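Local coordinates for putative O-acetylhomoserine (Thiol)-lyase (Campylobacter jejuni, PDB 4OC9) that probably uses pyridoxal 5'-phosphate to join O-acetylhomoserine with a sulfur nucleophile, as an enzyme of the trans-sulfuration family, at the interface of chains A and B. Coordinates in Å, arbitrary orientation; residue numbers count along the deposited sequence, not the author numbering. Chains: chain A/B, Putative O-acetylhomoserine (Thiol)-lyase.

The interface of chains A and B. Residues chain A 18, 28, 33, 52, 60; chain B 18, 20.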
ATOM      1  N   ASP A  18       7.759 -15.046  10.897  1.00 53.15           N
ATOM      2  CA  ASP A  18       8.697 -14.399  11.793  1.00 54.22           C
ATOM      3  C   ASP A  18       8.164 -14.523  13.250  1.00 42.71           C
ATOM      4  O   ASP A  18       7.430 -15.468  13.581  1.00 39.01           O
ATOM      5  CB  ASP A  18       9.046 -12.983  11.329  1.00 61.88           C
ATOM      6  CG  ASP A  18       9.930 -12.966  10.084  1.00 80.47           C
ATOM      7  OD1 ASP A  18      10.593 -13.975   9.749  1.00 79.66           O
ATOM      8  OD2 ASP A  18       9.984 -11.895   9.440  1.00105.43           O
ATOM      9  N   TYR A  28       7.343  -5.382   3.959  1.00 12.42           N
ATOM     10  CA  TYR A  28       8.489  -4.646   4.492  1.00 12.41           C
ATOM     11  C   TYR A  28       8.685  -3.348   3.741  1.00 11.86           C
ATOM     12  O   TYR A  28       9.588  -3.245   2.921  1.00  9.78           O
ATOM     13  CB  TYR A  28       9.761  -5.519   4.531  1.00 12.85           C
ATOM     14  CG  TYR A  28       9.649  -6.666   5.542  1.00 16.24           C
ATOM     15  CD1 TYR A  28       9.999  -6.481   6.880  1.00 16.30           C
ATOM     16  CD2 TYR A  28       9.149  -7.931   5.175  1.00 16.31           C
ATOM     17  CE1 TYR A  28       9.854  -7.505   7.808  1.00 15.70           C
ATOM     18  CE2 TYR A  28       9.030  -8.946   6.107  1.00 16.00           C
ATOM     19  CZ  TYR A  28       9.398  -8.719   7.410  1.00 14.93           C
ATOM     20  OH  TYR A  28       9.289  -9.716   8.324  1.00 16.80           O
ATOM     21  N   TYR A  33      18.158  -1.869   7.319  1.00 12.74           N
ATOM     22  CA  TYR A  33      18.116  -2.830   8.375  1.00 12.96           C
ATOM     23  C   TYR A  33      19.120  -2.559   9.451  1.00 13.46           C
ATOM     24  O   TYR A  33      20.229  -2.085   9.214  1.00 16.66           O
ATOM     25  CB  TYR A  33      18.325  -4.205   7.723  1.00 13.35           C
ATOM     26  CG  TYR A  33      17.344  -4.391   6.565  1.00 13.51           C
ATOM     27  CD1 TYR A  33      17.663  -3.955   5.284  1.00 12.66           C
ATOM     28  CD2 TYR A  33      16.083  -4.981   6.767  1.00 13.97           C
ATOM     29  CE1 TYR A  33      16.767  -4.088   4.254  1.00 12.74           C
ATOM     30  CE2 TYR A  33      15.182  -5.127   5.731  1.00 12.28           C
ATOM     31  CZ  TYR A  33      15.514  -4.661   4.494  1.00 13.04           C
ATOM     32  OH  TYR A  33      14.619  -4.788   3.451  1.00 14.06           O
ATOM     33  N   ASN A  52      20.363  -9.269   5.127  1.00 21.36           N
ATOM     34  CA  ASN A  52      19.813  -7.975   4.783  1.00 19.94           C
ATOM     35  C   ASN A  52      20.795  -6.860   4.928  1.00 16.06           C
ATOM     36  O   ASN A  52      21.519  -6.781   5.922  1.00 18.79           O
ATOM     37  CB  ASN A  52      18.599  -7.654   5.670  1.00 22.19           C
ATOM     38  CG  ASN A  52      17.476  -8.624   5.489  1.00 18.22           C
ATOM     39  OD1 ASN A  52      17.421  -9.341   4.501  1.00 18.36           O
ATOM     40  ND2 ASN A  52      16.558  -8.642   6.449  1.00 18.02           N
ATOM     41  N   PRO A  60      13.099  -8.727   2.198  1.00 12.15           N
ATOM     42  CA  PRO A  60      12.465 -10.001   2.564  1.00 11.74           C
ATOM     43  C   PRO A  60      11.142 -10.306   1.863  1.00 12.26           C
ATOM     44  O   PRO A  60      10.876 -11.479   1.555  1.00 12.51           O
ATOM     45  CB  PRO A  60      12.242  -9.884   4.084  1.00 12.49           C
ATOM     46  CG  PRO A  60      13.126  -8.745   4.524  1.00 12.82           C
ATOM     47  CD  PRO A  60      13.244  -7.825   3.347  1.00 12.38           C
TER
ATOM     48  N   ASP B  18      11.896  -7.622  14.349  1.00 41.21           N
ATOM     49  CA  ASP B  18      11.680  -9.065  14.304  1.00 37.97           C
ATOM     50  C   ASP B  18      12.966  -9.729  13.786  1.00 34.05           C
ATOM     51  O   ASP B  18      14.058  -9.175  13.887  1.00 29.62           O
ATOM     52  CB  ASP B  18      10.508  -9.476  13.369  1.00 43.19           C
ATOM     53  CG  ASP B  18      10.765  -9.172  11.875  1.00 48.07           C
ATOM     54  OD1 ASP B  18      11.737  -8.483  11.518  1.00 57.02           O
ATOM     55  OD2 ASP B  18       9.974  -9.658  11.045  1.00 41.02           O
ATOM     56  N   GLN B  20      13.950 -10.147  10.710  1.00 19.70           N
ATOM     57  CA  GLN B  20      14.530  -9.366   9.581  1.00 17.11           C
ATOM     58  C   GLN B  20      15.204  -8.062   9.968  1.00 17.46           C
ATOM     59  O   GLN B  20      15.948  -7.474   9.184  1.00 17.06           O
ATOM     60  CB  GLN B  20      13.437  -9.053   8.567  1.00 16.40           C
ATOM     61  CG  GLN B  20      12.720 -10.287   8.062  1.00 16.64           C
ATOM     62  CD  GLN B  20      13.663 -11.273   7.380  1.00 16.41           C
ATOM     63  OE1 GLN B  20      14.635 -10.889   6.758  1.00 13.95           O
ATOM     64  NE2 GLN B  20      13.327 -12.555   7.461  1.00 17.13           N
TER
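B:Gln20 lies against A:Asn52, A:Pro60 and A:Tyr28 in the two-fold interface of a PLP-dependent trans-sulfuration enzyme. The family commonly assembles as tetramers, and the deposited assembly holds four copies. The packed part of this patch is built around B:Gln20, which buries 100 Å² against chain A. Chi1 (-56°) sets its CG beside the backbone N and the chain bends at chi2 (-60°). With this shape, OE1 and the backbone O both reach the carboxamide nitrogen of A:Asn52. ND2 of A:Asn52 donates to the side-chain OE1 of B:Gln20 at 3.0 Å. It also donates to the backbone O of B:Gln20, again at 3.0 Å. Each acceptor is met on a lone pair in its carbonyl plane. Both also lie close to the amide plane of A:Asn52, so the two bonds should fix its rotation. The ring of A:Tyr33 offers one face to CB of A:Asn52, a second-shell support. A:Pro60, at the start of helix 60-73, brings CB to 3.8 Å from CD of B:Gln20. The side chains of A:Tyr28 and B:Gln20 cross at about a right angle, with the ring and amide planes 69° apart. CZ of A:Tyr28 lies 3.7 Å from CG of B:Gln20. CG of A:Pro60 lies over one face of the A:Tyr28 ring, toward its rim.

The aspartate end is looser, and A:Asp18 and B:Asp18 are both poorly ordered. A:Tyr28 and B:Asp18 reach tip to tip, and the phenol OH donates to OD2 of B:Asp18 at 2.8 Å. As modelled, OD2 takes it on its syn lone pair, at the edge of the ring. The OD2 atoms of A:Asp18 and B:Asp18 are modelled 2.8 Å apart, too near for two charged carboxylates unless a proton is shared, so this pair is doubtful.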